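Local coordinates for inorganic pyrophosphatase (Coxiella burnetii, PDB 3TR4), which probably hydrolyses inorganic pyrophosphate to two phosphate ions with the help of magnesium, working as a homohexamer in the cytoplasm, at residues B[55-60]-B[70-75]; B[61-66]-B[169-174]; B[96-101]-B[149-154]. All blocks are in the same frame, centred on the assembly; numbering follows the deposited sequence.

Interaction 1: B[55-60]-B[70-75]; sequences CNYGFV and PLDVLV. With MN (manganese (II) ion), chain I.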
ATOM      1  N   CYS B  55       5.287  15.604  -5.723  1.00 22.60           N
ATOM      2  CA  CYS B  55       6.135  15.886  -4.572  1.00 18.35           C
ATOM      3  C   CYS B  55       5.240  16.190  -3.380  1.00 25.50           C
ATOM      4  O   CYS B  55       4.021  16.267  -3.532  1.00 19.43           O
ATOM      5  CB  CYS B  55       7.051  17.077  -4.857  1.00 23.02           C
ATOM      6  SG  CYS B  55       6.189  18.601  -5.322  1.00 34.76           S
ATOM      7  N   ASN B  56       5.826  16.355  -2.196  1.00 21.69           N
ATOM      8  CA  ASN B  56       5.028  16.735  -1.037  1.00 19.81           C
ATOM      9  C   ASN B  56       4.591  18.184  -1.161  1.00 26.89           C
ATOM     10  O   ASN B  56       5.249  18.985  -1.826  1.00 21.98           O
ATOM     11  CB  ASN B  56       5.787  16.531   0.276  1.00 20.56           C
ATOM     12  CG  ASN B  56       6.405  15.155   0.387  1.00 20.23           C
ATOM     13  OD1 ASN B  56       5.724  14.169   0.673  1.00 22.23           O
ATOM     14  ND2 ASN B  56       7.708  15.084   0.165  1.00 23.00           N
ATOM     15  N   TYR B  57       3.480  18.514  -0.516  1.00 22.96           N
ATOM     16  CA  TYR B  57       2.905  19.847  -0.628  1.00 21.07           C
ATOM     17  C   TYR B  57       2.444  20.321   0.741  1.00 20.66           C
ATOM     18  O   TYR B  57       1.815  19.571   1.488  1.00 23.99           O
ATOM     19  CB  TYR B  57       1.739  19.826  -1.616  1.00 23.28           C
ATOM     20  CG  TYR B  57       0.995  21.136  -1.766  1.00 30.74           C
ATOM     21  CD1 TYR B  57       1.399  22.085  -2.693  1.00 31.47           C
ATOM     22  CD2 TYR B  57      -0.129  21.409  -0.998  1.00 35.26           C
ATOM     23  CE1 TYR B  57       0.714  23.277  -2.842  1.00 39.82           C
ATOM     24  CE2 TYR B  57      -0.819  22.598  -1.137  1.00 38.39           C
ATOM     25  CZ  TYR B  57      -0.394  23.528  -2.060  1.00 47.12           C
ATOM     26  OH  TYR B  57      -1.081  24.711  -2.200  1.00 58.84           O
ATOM     27  N   GLY B  58       2.758  21.567   1.072  1.00 20.43           N
ATOM     28  CA  GLY B  58       2.369  22.117   2.356  1.00 22.68           C
ATOM     29  C   GLY B  58       2.391  23.629   2.361  1.00 20.54           C
ATOM     30  O   GLY B  58       2.310  24.263   1.313  1.00 24.74           O
ATOM     31  N   PHE B  59       2.512  24.207   3.549  1.00 20.36           N
ATOM     32  CA  PHE B  59       2.529  25.652   3.698  1.00 24.02           C
ATOM     33  C   PHE B  59       3.469  26.058   4.822  1.00 24.73           C
ATOM     34  O   PHE B  59       3.826  25.239   5.674  1.00 26.37           O
ATOM     35  CB  PHE B  59       1.119  26.168   3.991  1.00 24.51           C
ATOM     36  CG  PHE B  59       0.578  25.727   5.325  1.00 30.58           C
ATOM     37  CD1 PHE B  59      -0.086  24.517   5.453  1.00 29.22           C
ATOM     38  CD2 PHE B  59       0.740  26.517   6.450  1.00 26.52           C
ATOM     39  CE1 PHE B  59      -0.581  24.107   6.678  1.00 31.56           C
ATOM     40  CE2 PHE B  59       0.247  26.114   7.676  1.00 28.06           C
ATOM     41  CZ  PHE B  59      -0.413  24.910   7.792  1.00 32.40           C
ATOM     42  N   VAL B  60       3.874  27.323   4.814  1.00 26.62           N
ATOM     43  CA  VAL B  60       4.672  27.889   5.895  1.00 23.18           C
ATOM     44  C   VAL B  60       3.744  28.558   6.898  1.00 23.76           C
ATOM     45  O   VAL B  60       3.030  29.495   6.545  1.00 23.00           O
ATOM     46  CB  VAL B  60       5.663  28.954   5.373  1.00 23.41           C
ATOM     47  CG1 VAL B  60       6.606  29.409   6.487  1.00 21.66           C
ATOM     48  CG2 VAL B  60       6.446  28.415   4.194  1.00 20.41           C
ATOM     49  N   PRO B  70      -1.729  30.866   3.823  1.00 36.58           N
ATOM     50  CA  PRO B  70      -0.277  30.859   4.039  1.00 34.10           C
ATOM     51  C   PRO B  70       0.479  30.509   2.761  1.00 29.14           C
ATOM     52  O   PRO B  70      -0.099  29.932   1.838  1.00 31.50           O
ATOM     53  CB  PRO B  70      -0.082  29.751   5.074  1.00 26.62           C
ATOM     54  CG  PRO B  70      -1.390  29.647   5.777  1.00 33.01           C
ATOM     55  CD  PRO B  70      -2.434  29.960   4.747  1.00 39.53           C
ATOM     56  N   LEU B  71       1.764  30.848   2.722  1.00 29.09           N
ATOM     57  CA  LEU B  71       2.607  30.582   1.560  1.00 25.81           C
ATOM     58  C   LEU B  71       2.723  29.085   1.255  1.00 26.42           C
ATOM     59  O   LEU B  71       3.054  28.296   2.137  1.00 27.29           O
ATOM     60  CB  LEU B  71       4.000  31.174   1.795  1.00 24.68           C
ATOM     61  CG  LEU B  71       5.055  30.955   0.714  1.00 28.88           C
ATOM     62  CD1 LEU B  71       4.596  31.533  -0.606  1.00 34.54           C
ATOM     63  CD2 LEU B  71       6.379  31.574   1.141  1.00 29.38           C
ATOM     64  N   ASP B  72       2.452  28.707   0.004  1.00 26.70           N
ATOM     65  CA  ASP B  72       2.543  27.313  -0.439  1.00 24.10           C
ATOM     66  C   ASP B  72       3.981  26.871  -0.641  1.00 29.42           C
ATOM     67  O   ASP B  72       4.822  27.648  -1.094  1.00 28.73           O
ATOM     68  CB  ASP B  72       1.834  27.111  -1.775  1.00 30.44           C
ATOM     69  CG  ASP B  72       0.356  27.398  -1.709  1.00 36.49           C
ATOM     70  OD1 ASP B  72      -0.223  27.340  -0.605  1.00 41.74           O
ATOM     71  OD2 ASP B  72      -0.221  27.664  -2.784  1.00 35.35           O
ATOM     72  N   VAL B  73       4.249  25.605  -0.349  1.00 24.46           N
ATOM     73  CA  VAL B  73       5.578  25.051  -0.553  1.00 24.36           C
ATOM     74  C   VAL B  73       5.509  23.654  -1.153  1.00 24.31           C
ATOM     75  O   VAL B  73       4.695  22.827  -0.739  1.00 27.67           O
ATOM     76  CB  VAL B  73       6.362  24.993   0.765  1.00 26.33           C
ATOM     77  CG1 VAL B  73       7.755  24.427   0.532  1.00 26.19           C
ATOM     78  CG2 VAL B  73       6.440  26.377   1.389  1.00 29.69           C
ATOM     79  N   LEU B  74       6.358  23.405  -2.146  1.00 18.64           N
ATOM     80  CA  LEU B  74       6.565  22.063  -2.667  1.00 15.77           C
ATOM     81  C   LEU B  74       7.850  21.524  -2.053  1.00 24.97           C
ATOM     82  O   LEU B  74       8.901  22.164  -2.139  1.00 26.60           O
ATOM     83  CB  LEU B  74       6.706  22.105  -4.185  1.00 16.54           C
ATOM     84  CG  LEU B  74       5.533  22.745  -4.928  1.00 27.16           C
ATOM     85  CD1 LEU B  74       5.898  23.038  -6.379  1.00 28.12           C
ATOM     86  CD2 LEU B  74       4.315  21.846  -4.842  1.00 27.05           C
ATOM     87  N   VAL B  75       7.779  20.356  -1.430  1.00 19.13           N
ATOM     88  CA  VAL B  75       8.973  19.782  -0.816  1.00 22.81           C
ATOM     89  C   VAL B  75       9.341  18.443  -1.444  1.00 23.87           C
ATOM     90  O   VAL B  75       8.555  17.498  -1.419  1.00 22.63           O
ATOM     91  CB  VAL B  75       8.808  19.595   0.703  1.00 24.77           C
ATOM     92  CG1 VAL B  75      10.135  19.174   1.322  1.00 27.41           C
ATOM     93  CG2 VAL B  75       8.303  20.885   1.341  1.00 24.30           C
TER
HETATM   94 MN    MN I 176      -2.379  28.589  -2.198  0.93 55.37          MN
HETATM   95  O   HOH W   1      -1.645  30.067  -1.087  1.00 45.08           O
HETATM   96  O   HOH W   2      -3.333  27.534  -0.153  0.90 37.25           O
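Asn56 to Phe59 pair antiparallel with Asp72 to Val75, the short strand axes at 151° and 4.5 Å apart, with Asn56–Val75 and Gly58–Val73 as hydrogen-bonded pairs and Val60 N adding a bond to Leu71 O beyond them. Val75 O is gripped twice by one residue: Asn56 N and Asn56 ND2 reach it from opposite faces of its carbonyl plane, ND2 at 3.0 Å. ND2 also bonds to Thr77 OG1, and OD1 accepts from Ala25 N and Val81 N. On the other sheet face, Tyr57 CG stands anti to the backbone N (chi1 177°), which carries the ring over the neighbouring strand. Leu74 CD2 meets the ring edge in plane, 3.6 Å from Tyr57 CD1, and Cys55 SG packs on Leu74 CB. The hydroxyl ends beside the Asp72 carboxylate, Tyr57 OH lying 3.1 Å from Asp72 CG with ring and carboxylate planes 52° apart. Phe59 CD2 rests 3.6 Å from Pro70 CB, the two side chains side by side. Val60 CG2 and Val73 CG2 press tightly together at 3.5 Å. Asp72 OD2 binds manganese at 2.4 Å and also takes a hydrogen bond from Lys106, while OD1 accepts from a manganese-bound water and, more weakly, from a second. Asp104 OD1 binds the same ion, Asp67 also belongs to the site, and Tyr57 is a predicted substrate ligand: the barrel-borne active site of a family I soluble pyrophosphatase.

Interaction 2: B[61-66]-B[169-174]; sequences PSTLAQ and ASIVRF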
ATOM      1  N   PRO B  61       3.751  28.088   8.156  1.00 22.93           N
ATOM      2  CA  PRO B  61       2.907  28.694   9.189  1.00 29.07           C
ATOM      3  C   PRO B  61       3.354  30.124   9.458  1.00 34.70           C
ATOM      4  O   PRO B  61       4.525  30.431   9.245  1.00 28.13           O
ATOM      5  CB  PRO B  61       3.180  27.830  10.427  1.00 28.93           C
ATOM      6  CG  PRO B  61       3.943  26.650   9.952  1.00 28.65           C
ATOM      7  CD  PRO B  61       4.644  27.059   8.706  1.00 26.40           C
ATOM      8  N   SER B  62       2.444  30.974   9.927  1.00 31.92           N
ATOM      9  CA  SER B  62       2.769  32.368  10.225  1.00 32.44           C
ATOM     10  C   SER B  62       3.207  33.148   8.986  1.00 32.51           C
ATOM     11  O   SER B  62       4.075  34.015   9.060  1.00 33.70           O
ATOM     12  CB  SER B  62       3.832  32.464  11.318  1.00 30.40           C
ATOM     13  OG  SER B  62       3.296  32.074  12.569  1.00 35.97           O
ATOM     14  N   THR B  63       2.597  32.828   7.850  1.00 31.61           N
ATOM     15  CA  THR B  63       2.808  33.586   6.625  1.00 32.74           C
ATOM     16  C   THR B  63       1.469  33.823   5.948  1.00 33.25           C
ATOM     17  O   THR B  63       0.492  33.129   6.231  1.00 28.95           O
ATOM     18  CB  THR B  63       3.731  32.847   5.638  1.00 31.04           C
ATOM     19  OG1 THR B  63       3.069  31.676   5.139  1.00 27.70           O
ATOM     20  CG2 THR B  63       5.026  32.454   6.318  1.00 29.59           C
ATOM     21  N   LEU B  64       1.435  34.797   5.046  1.00 31.34           N
ATOM     22  CA  LEU B  64       0.209  35.145   4.347  1.00 34.10           C
ATOM     23  C   LEU B  64       0.507  35.488   2.894  1.00 34.52           C
ATOM     24  O   LEU B  64       1.174  36.484   2.606  1.00 32.72           O
ATOM     25  CB  LEU B  64      -0.474  36.329   5.039  1.00 38.90           C
ATOM     26  CG  LEU B  64      -1.762  36.849   4.401  1.00 46.53           C
ATOM     27  CD1 LEU B  64      -2.821  35.759   4.374  1.00 51.69           C
ATOM     28  CD2 LEU B  64      -2.264  38.071   5.147  1.00 48.64           C
ATOM     29  N   ALA B  65       0.021  34.652   1.982  1.00 32.61           N
ATOM     30  CA  ALA B  65       0.168  34.904   0.555  1.00 33.19           C
ATOM     31  C   ALA B  65      -0.919  35.865   0.077  1.00 41.16           C
ATOM     32  O   ALA B  65      -1.785  36.264   0.854  1.00 42.59           O
ATOM     33  CB  ALA B  65       0.111  33.597  -0.223  1.00 34.00           C
ATOM     34  N   GLN B  66      -0.877  36.232  -1.199  1.00 53.05           N
ATOM     35  CA  GLN B  66      -1.835  37.190  -1.743  1.00 63.89           C
ATOM     36  C   GLN B  66      -3.260  36.643  -1.757  1.00 65.43           C
ATOM     37  O   GLN B  66      -4.224  37.407  -1.766  1.00 65.15           O
ATOM     38  CB  GLN B  66      -1.428  37.618  -3.155  1.00 70.91           C
ATOM     39  CG  GLN B  66      -0.052  38.256  -3.234  1.00 80.62           C
ATOM     40  CD  GLN B  66       0.275  38.768  -4.624  1.00 90.00           C
ATOM     41  OE1 GLN B  66      -0.619  39.074  -5.413  1.00 93.04           O
ATOM     42  NE2 GLN B  66       1.563  38.860  -4.931  1.00 93.36           N
ATOM     43  N   ALA B 169       8.176  38.683   2.145  1.00 42.81           N
ATOM     44  CA  ALA B 169       6.986  39.514   1.976  1.00 46.91           C
ATOM     45  C   ALA B 169       5.746  38.866   2.591  1.00 43.67           C
ATOM     46  O   ALA B 169       4.919  39.543   3.200  1.00 41.38           O
ATOM     47  CB  ALA B 169       6.751  39.823   0.502  1.00 46.47           C
ATOM     48  N   SER B 170       5.619  37.553   2.433  1.00 43.41           N
ATOM     49  CA  SER B 170       4.474  36.836   2.986  1.00 42.02           C
ATOM     50  C   SER B 170       4.521  36.836   4.512  1.00 39.59           C
ATOM     51  O   SER B 170       3.491  36.719   5.173  1.00 39.92           O
ATOM     52  CB  SER B 170       4.415  35.405   2.451  1.00 39.61           C
ATOM     53  OG  SER B 170       5.440  34.606   3.017  1.00 53.33           O
ATOM     54  N   ILE B 171       5.724  36.954   5.062  1.00 41.46           N
ATOM     55  CA  ILE B 171       5.893  37.119   6.498  1.00 44.05           C
ATOM     56  C   ILE B 171       5.425  38.513   6.900  1.00 46.31           C
ATOM     57  O   ILE B 171       4.735  38.687   7.908  1.00 43.33           O
ATOM     58  CB  ILE B 171       7.361  36.925   6.922  1.00 47.65           C
ATOM     59  CG1 ILE B 171       7.737  35.441   6.884  1.00 43.99           C
ATOM     60  CG2 ILE B 171       7.594  37.494   8.312  1.00 49.43           C
ATOM     61  CD1 ILE B 171       9.174  35.165   7.272  1.00 44.64           C
ATOM     62  N   VAL B 172       5.798  39.504   6.096  1.00 45.06           N
ATOM     63  CA  VAL B 172       5.367  40.877   6.320  1.00 50.44           C
ATOM     64  C   VAL B 172       3.845  40.973   6.364  1.00 55.25           C
ATOM     65  O   VAL B 172       3.283  41.561   7.286  1.00 52.91           O
ATOM     66  CB  VAL B 172       5.899  41.827   5.231  1.00 54.61           C
ATOM     67  CG1 VAL B 172       5.238  43.194   5.349  1.00 58.84           C
ATOM     68  CG2 VAL B 172       7.412  41.947   5.323  1.00 56.67           C
ATOM     69  N   ARG B 173       3.182  40.395   5.367  1.00 54.92           N
ATOM     70  CA  ARG B 173       1.725  40.434   5.320  1.00 54.17           C
ATOM     71  C   ARG B 173       1.124  39.875   6.599  1.00 53.10           C
ATOM     72  O   ARG B 173       0.220  40.473   7.183  1.00 54.18           O
ATOM     73  CB  ARG B 173       1.189  39.650   4.125  1.00 54.86           C
ATOM     74  CG  ARG B 173       1.512  40.256   2.780  1.00 59.16           C
ATOM     75  CD  ARG B 173       0.633  39.639   1.713  1.00 63.40           C
ATOM     76  NE  ARG B 173       1.186  39.826   0.378  1.00 69.24           N
ATOM     77  CZ  ARG B 173       2.046  38.989  -0.191  1.00 68.05           C
ATOM     78  NH1 ARG B 173       2.451  37.907   0.461  1.00 63.26           N
ATOM     79  NH2 ARG B 173       2.499  39.233  -1.411  1.00 68.74           N
ATOM     80  N   PHE B 174       1.624  38.720   7.025  1.00 46.77           N
ATOM     81  CA  PHE B 174       1.119  38.086   8.234  1.00 47.58           C
ATOM     82  C   PHE B 174       1.203  39.052   9.413  1.00 50.82           C
ATOM     83  O   PHE B 174       0.208  39.294  10.100  1.00 50.97           O
ATOM     84  CB  PHE B 174       1.888  36.797   8.539  1.00 38.51           C
ATOM     85  CG  PHE B 174       1.302  36.002   9.671  1.00 42.46           C
ATOM     86  CD1 PHE B 174       0.148  35.256   9.484  1.00 44.04           C
ATOM     87  CD2 PHE B 174       1.896  36.007  10.921  1.00 39.36           C
ATOM     88  CE1 PHE B 174      -0.403  34.528  10.526  1.00 43.02           C
ATOM     89  CE2 PHE B 174       1.352  35.281  11.966  1.00 36.89           C
ATOM     90  CZ  PHE B 174       0.201  34.539  11.767  1.00 41.03           C
TER
HETATM   91  O   HOH W   3       4.176  38.848  -3.138  1.00 52.78           O
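Leu64 joins loop to helix by two hydrogen bonds, through its backbone N and O of successive peptide units. Leu64 N donates to Ser170 O at 2.8 Å; that oxygen also takes the weak helical bond from Phe174 N. Arg173 NH1 reaches Leu64 O at 2.9 Å, in the carbonyl plane on a lone pair. The arginine chain, extended from CG to NE, crosses Leu64 at about a right angle and ends beneath the Ala65–Gln66 backbone, Gln66 N over the centre of one guanidinium face. Gln66 CG also lies over that face, though its side chain is poorly ordered. A CH-pi contact holds the other end: Ser62 CA sits 3.6 Å from the Phe174 ring centroid, 7° off the normal. Phe174 CG lies anti to the backbone N (chi1 -173°), which swings the ring under the Ser62–Thr63 peptide. Apolar contacts lie between: Leu64 CB is 3.8 Å from Arg173 CB, and Thr63 CG2 touches Ile171 CG1. Ser62 OG bonds to Val8 O, Thr63 OG1 to Val60 O, and Ser170 OG to Phe167 O. This is a loop laid across the C-terminal helix 160-175 on the outside of the pyrophosphatase barrel, just before the manganese ligand Asp67.

Interaction 3: B[96-101]-B[149-154]; sequences KMEDEA and NKWAKV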
ATOM      1  N   LYS B  96       6.427  30.092 -10.396  1.00 25.82           N
ATOM      2  CA  LYS B  96       5.491  31.185 -10.601  1.00 34.35           C
ATOM      3  C   LYS B  96       4.245  30.672 -11.311  1.00 30.38           C
ATOM      4  O   LYS B  96       4.341  30.003 -12.340  1.00 31.43           O
ATOM      5  CB  LYS B  96       6.145  32.294 -11.425  1.00 36.03           C
ATOM      6  CG  LYS B  96       7.321  32.970 -10.736  1.00 42.97           C
ATOM      7  CD  LYS B  96       6.862  33.831  -9.569  1.00 49.49           C
ATOM      8  CE  LYS B  96       8.021  34.623  -8.979  1.00 53.25           C
ATOM      9  NZ  LYS B  96       7.574  35.583  -7.932  1.00 53.79           N
HETATM   10  N   MSE B  97       3.077  30.976 -10.759  1.00 28.07           N
HETATM   11  CA  MSE B  97       1.833  30.525 -11.367  1.00 33.77           C
HETATM   12  C   MSE B  97       0.662  31.386 -10.928  1.00 31.62           C
HETATM   13  O   MSE B  97       0.727  32.066  -9.905  1.00 32.89           O
HETATM   14  CB  MSE B  97       1.570  29.045 -11.042  1.00 35.36           C
HETATM   15  CG  MSE B  97       0.528  28.789  -9.956  1.00 47.77           C
HETATM   16 SE   MSE B  97       0.107  26.879  -9.693  1.00 54.02          SE
HETATM   17  CE  MSE B  97      -0.559  26.445 -11.470  1.00 37.56           C
ATOM     18  N   GLU B  98      -0.402  31.368 -11.719  1.00 31.99           N
ATOM     19  CA  GLU B  98      -1.633  32.039 -11.325  1.00 33.08           C
ATOM     20  C   GLU B  98      -2.805  31.085 -11.469  1.00 34.82           C
ATOM     21  O   GLU B  98      -2.790  30.185 -12.314  1.00 35.61           O
ATOM     22  CB  GLU B  98      -1.861  33.314 -12.140  1.00 46.49           C
ATOM     23  CG  GLU B  98      -2.229  33.092 -13.595  1.00 50.27           C
ATOM     24  CD  GLU B  98      -2.640  34.381 -14.288  1.00 54.41           C
ATOM     25  OE1 GLU B  98      -3.570  35.058 -13.798  1.00 61.15           O
ATOM     26  OE2 GLU B  98      -2.026  34.725 -15.319  1.00 48.98           O
ATOM     27  N   ASP B  99      -3.812  31.263 -10.623  1.00 35.77           N
ATOM     28  CA  ASP B  99      -5.023  30.472 -10.732  1.00 40.95           C
ATOM     29  C   ASP B  99      -6.179  31.382 -11.122  1.00 39.82           C
ATOM     30  O   ASP B  99      -5.958  32.514 -11.550  1.00 39.47           O
ATOM     31  CB  ASP B  99      -5.311  29.707  -9.435  1.00 46.61           C
ATOM     32  CG  ASP B  99      -5.408  30.617  -8.221  1.00 53.78           C
ATOM     33  OD1 ASP B  99      -5.742  31.812  -8.386  1.00 49.99           O
ATOM     34  OD2 ASP B  99      -5.158  30.126  -7.097  1.00 54.26           O
ATOM     35  N   GLU B 100      -7.404  30.892 -10.973  1.00 42.10           N
ATOM     36  CA  GLU B 100      -8.577  31.656 -11.386  1.00 44.43           C
ATOM     37  C   GLU B 100      -8.684  32.998 -10.657  1.00 45.02           C
ATOM     38  O   GLU B 100      -9.194  33.972 -11.212  1.00 45.00           O
ATOM     39  CB  GLU B 100      -9.861  30.835 -11.195  1.00 47.28           C
ATOM     40  CG  GLU B 100     -10.182  30.478  -9.751  1.00 49.57           C
ATOM     41  CD  GLU B 100      -9.283  29.388  -9.191  1.00 55.23           C
ATOM     42  OE1 GLU B 100      -8.634  28.673  -9.985  1.00 50.30           O
ATOM     43  OE2 GLU B 100      -9.227  29.244  -7.951  1.00 61.20           O
ATOM     44  N   ALA B 101      -8.189  33.048  -9.423  1.00 42.39           N
ATOM     45  CA  ALA B 101      -8.335  34.237  -8.585  1.00 43.95           C
ATOM     46  C   ALA B 101      -7.149  35.200  -8.672  1.00 46.20           C
ATOM     47  O   ALA B 101      -7.301  36.399  -8.439  1.00 53.11           O
ATOM     48  CB  ALA B 101      -8.597  33.837  -7.137  1.00 44.86           C
ATOM     49  N   ASN B 149     -15.053  25.998 -12.633  1.00 27.77           N
ATOM     50  CA  ASN B 149     -14.781  27.329 -12.098  1.00 24.06           C
ATOM     51  C   ASN B 149     -13.373  27.464 -11.518  1.00 27.86           C
ATOM     52  O   ASN B 149     -13.115  28.328 -10.674  1.00 27.63           O
ATOM     53  CB  ASN B 149     -15.822  27.695 -11.039  1.00 33.73           C
ATOM     54  CG  ASN B 149     -16.038  29.188 -10.929  1.00 36.75           C
ATOM     55  OD1 ASN B 149     -15.729  29.941 -11.852  1.00 33.73           O
ATOM     56  ND2 ASN B 149     -16.576  29.625  -9.796  1.00 31.03           N
ATOM     57  N   LYS B 150     -12.474  26.601 -11.976  1.00 30.16           N
ATOM     58  CA  LYS B 150     -11.068  26.650 -11.580  1.00 32.11           C
ATOM     59  C   LYS B 150     -10.193  26.853 -12.806  1.00 33.67           C
ATOM     60  O   LYS B 150     -10.634  26.638 -13.936  1.00 33.17           O
ATOM     61  CB  LYS B 150     -10.657  25.370 -10.852  1.00 34.15           C
ATOM     62  CG  LYS B 150     -11.252  25.221  -9.462  1.00 37.92           C
ATOM     63  CD  LYS B 150     -10.852  26.384  -8.573  1.00 46.61           C
ATOM     64  CE  LYS B 150     -11.271  26.145  -7.135  1.00 51.51           C
ATOM     65  NZ  LYS B 150     -12.723  25.867  -7.030  1.00 57.33           N
ATOM     66  N   TRP B 151      -8.951  27.262 -12.580  1.00 31.42           N
ATOM     67  CA  TRP B 151      -8.054  27.599 -13.675  1.00 30.25           C
ATOM     68  C   TRP B 151      -6.632  27.729 -13.154  1.00 32.47           C
ATOM     69  O   TRP B 151      -6.416  28.146 -12.016  1.00 26.80           O
ATOM     70  CB  TRP B 151      -8.492  28.910 -14.326  1.00 36.81           C
ATOM     71  CG  TRP B 151      -7.677  29.300 -15.520  1.00 42.78           C
ATOM     72  CD1 TRP B 151      -7.767  28.778 -16.777  1.00 49.55           C
ATOM     73  CD2 TRP B 151      -6.658  30.305 -15.575  1.00 42.04           C
ATOM     74  NE1 TRP B 151      -6.863  29.392 -17.612  1.00 50.44           N
ATOM     75  CE2 TRP B 151      -6.170  30.335 -16.898  1.00 47.13           C
ATOM     76  CE3 TRP B 151      -6.109  31.182 -14.635  1.00 40.78           C
ATOM     77  CZ2 TRP B 151      -5.160  31.205 -17.302  1.00 47.41           C
ATOM     78  CZ3 TRP B 151      -5.107  32.045 -15.040  1.00 43.34           C
ATOM     79  CH2 TRP B 151      -4.643  32.051 -16.360  1.00 44.73           C
ATOM     80  N   ALA B 152      -5.665  27.366 -13.986  1.00 30.53           N
ATOM     81  CA  ALA B 152      -4.265  27.449 -13.601  1.00 31.37           C
ATOM     82  C   ALA B 152      -3.392  27.726 -14.811  1.00 36.68           C
ATOM     83  O   ALA B 152      -3.691  27.289 -15.927  1.00 35.14           O
ATOM     84  CB  ALA B 152      -3.826  26.171 -12.915  1.00 32.06           C
ATOM     85  N   LYS B 153      -2.314  28.462 -14.580  1.00 35.72           N
ATOM     86  CA  LYS B 153      -1.347  28.765 -15.618  1.00 35.27           C
ATOM     87  C   LYS B 153       0.013  28.943 -14.963  1.00 32.41           C
ATOM     88  O   LYS B 153       0.228  29.898 -14.215  1.00 30.12           O
ATOM     89  CB  LYS B 153      -1.745  30.039 -16.363  1.00 33.34           C
ATOM     90  CG  LYS B 153      -0.768  30.473 -17.444  1.00 45.19           C
ATOM     91  CD  LYS B 153      -0.690  29.456 -18.567  1.00 55.89           C
ATOM     92  CE  LYS B 153       0.106  29.997 -19.744  1.00 62.20           C
ATOM     93  NZ  LYS B 153       1.499  30.365 -19.360  1.00 65.34           N
ATOM     94  N   VAL B 154       0.921  28.009 -15.228  1.00 29.28           N
ATOM     95  CA  VAL B 154       2.278  28.103 -14.704  1.00 28.76           C
ATOM     96  C   VAL B 154       3.134  28.966 -15.619  1.00 35.59           C
ATOM     97  O   VAL B 154       3.197  28.733 -16.826  1.00 41.24           O
ATOM     98  CB  VAL B 154       2.917  26.719 -14.537  1.00 28.86           C
ATOM     99  CG1 VAL B 154       4.384  26.849 -14.109  1.00 26.33           C
ATOM    100  CG2 VAL B 154       2.133  25.902 -13.530  1.00 33.36           C
TER
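Trp151 packs against Glu98 to Glu100 at the end of an antiparallel strand pair, where the long strand 86-99 meets strand 152-159 at the border of the pyrophosphatase beta-barrel. Glu98 and Lys153 form the hydrogen-bonded pair, Glu98 N to Lys153 O at 3.0 Å and Lys153 N back to Glu98 O. Trp151 CG is anti to the backbone N (chi1 -177°), which lays the indole alongside these residues. Its CB touches Glu100 CB at 3.9 Å. Farther out, CE3 comes 3.4 Å from Asp99 O, the peptide of Asp99 and Glu100 lying at the ring edge. At the outer rim CZ3 meets Glu98 CG at 3.4 Å, and CH2 lies 3.7 Å from Glu98 CD, which sits at the ring edge with carboxylate and ring planes 76° apart. The Glu98 carboxylate itself is tied to Lys155 by a salt bridge. On the other sheet face, selenomethionine Met97 bends at its last torsion so that CE drops between Ala152 CB and Val154 CG2, tightly against the latter; Phe140 of helix 130-142 packs on Met97 and Val154. Asp99 OD1 makes an Asx turn with Ala101 N. Past the strands, Glu100 folds back at chi2, bringing OE2 3.3 Å from Lys150 CD; its OE1, also salt-bridged to Lys144, accepts Trp151 N at 3.0 Å on the anti side, 25° out of the carboxylate plane.

Interaction 1 is the buried core contact, close to the centre of the chain; interaction 2 is partly buried and interaction 3 lies at the surface. Interactions 1 and 3 are both antiparallel pairings in the same sheet, yet interaction 1 packs mainly apolar side chains and offers one carboxylate to the metal, whereas interaction 3 has an apolar face on one side and charged chains with an indole on the other. Interaction 2 joins loop to helix instead. Its loop 61-66 follows 55-60 directly and touches interaction 1: Thr63 OG1 probably accepts from Leu71 N, and Leu71 CD2 packs on Ser170 OG. Strand 152-159 of interaction 3 leads into helix 160-175 of interaction 2, although those contacts do not touch.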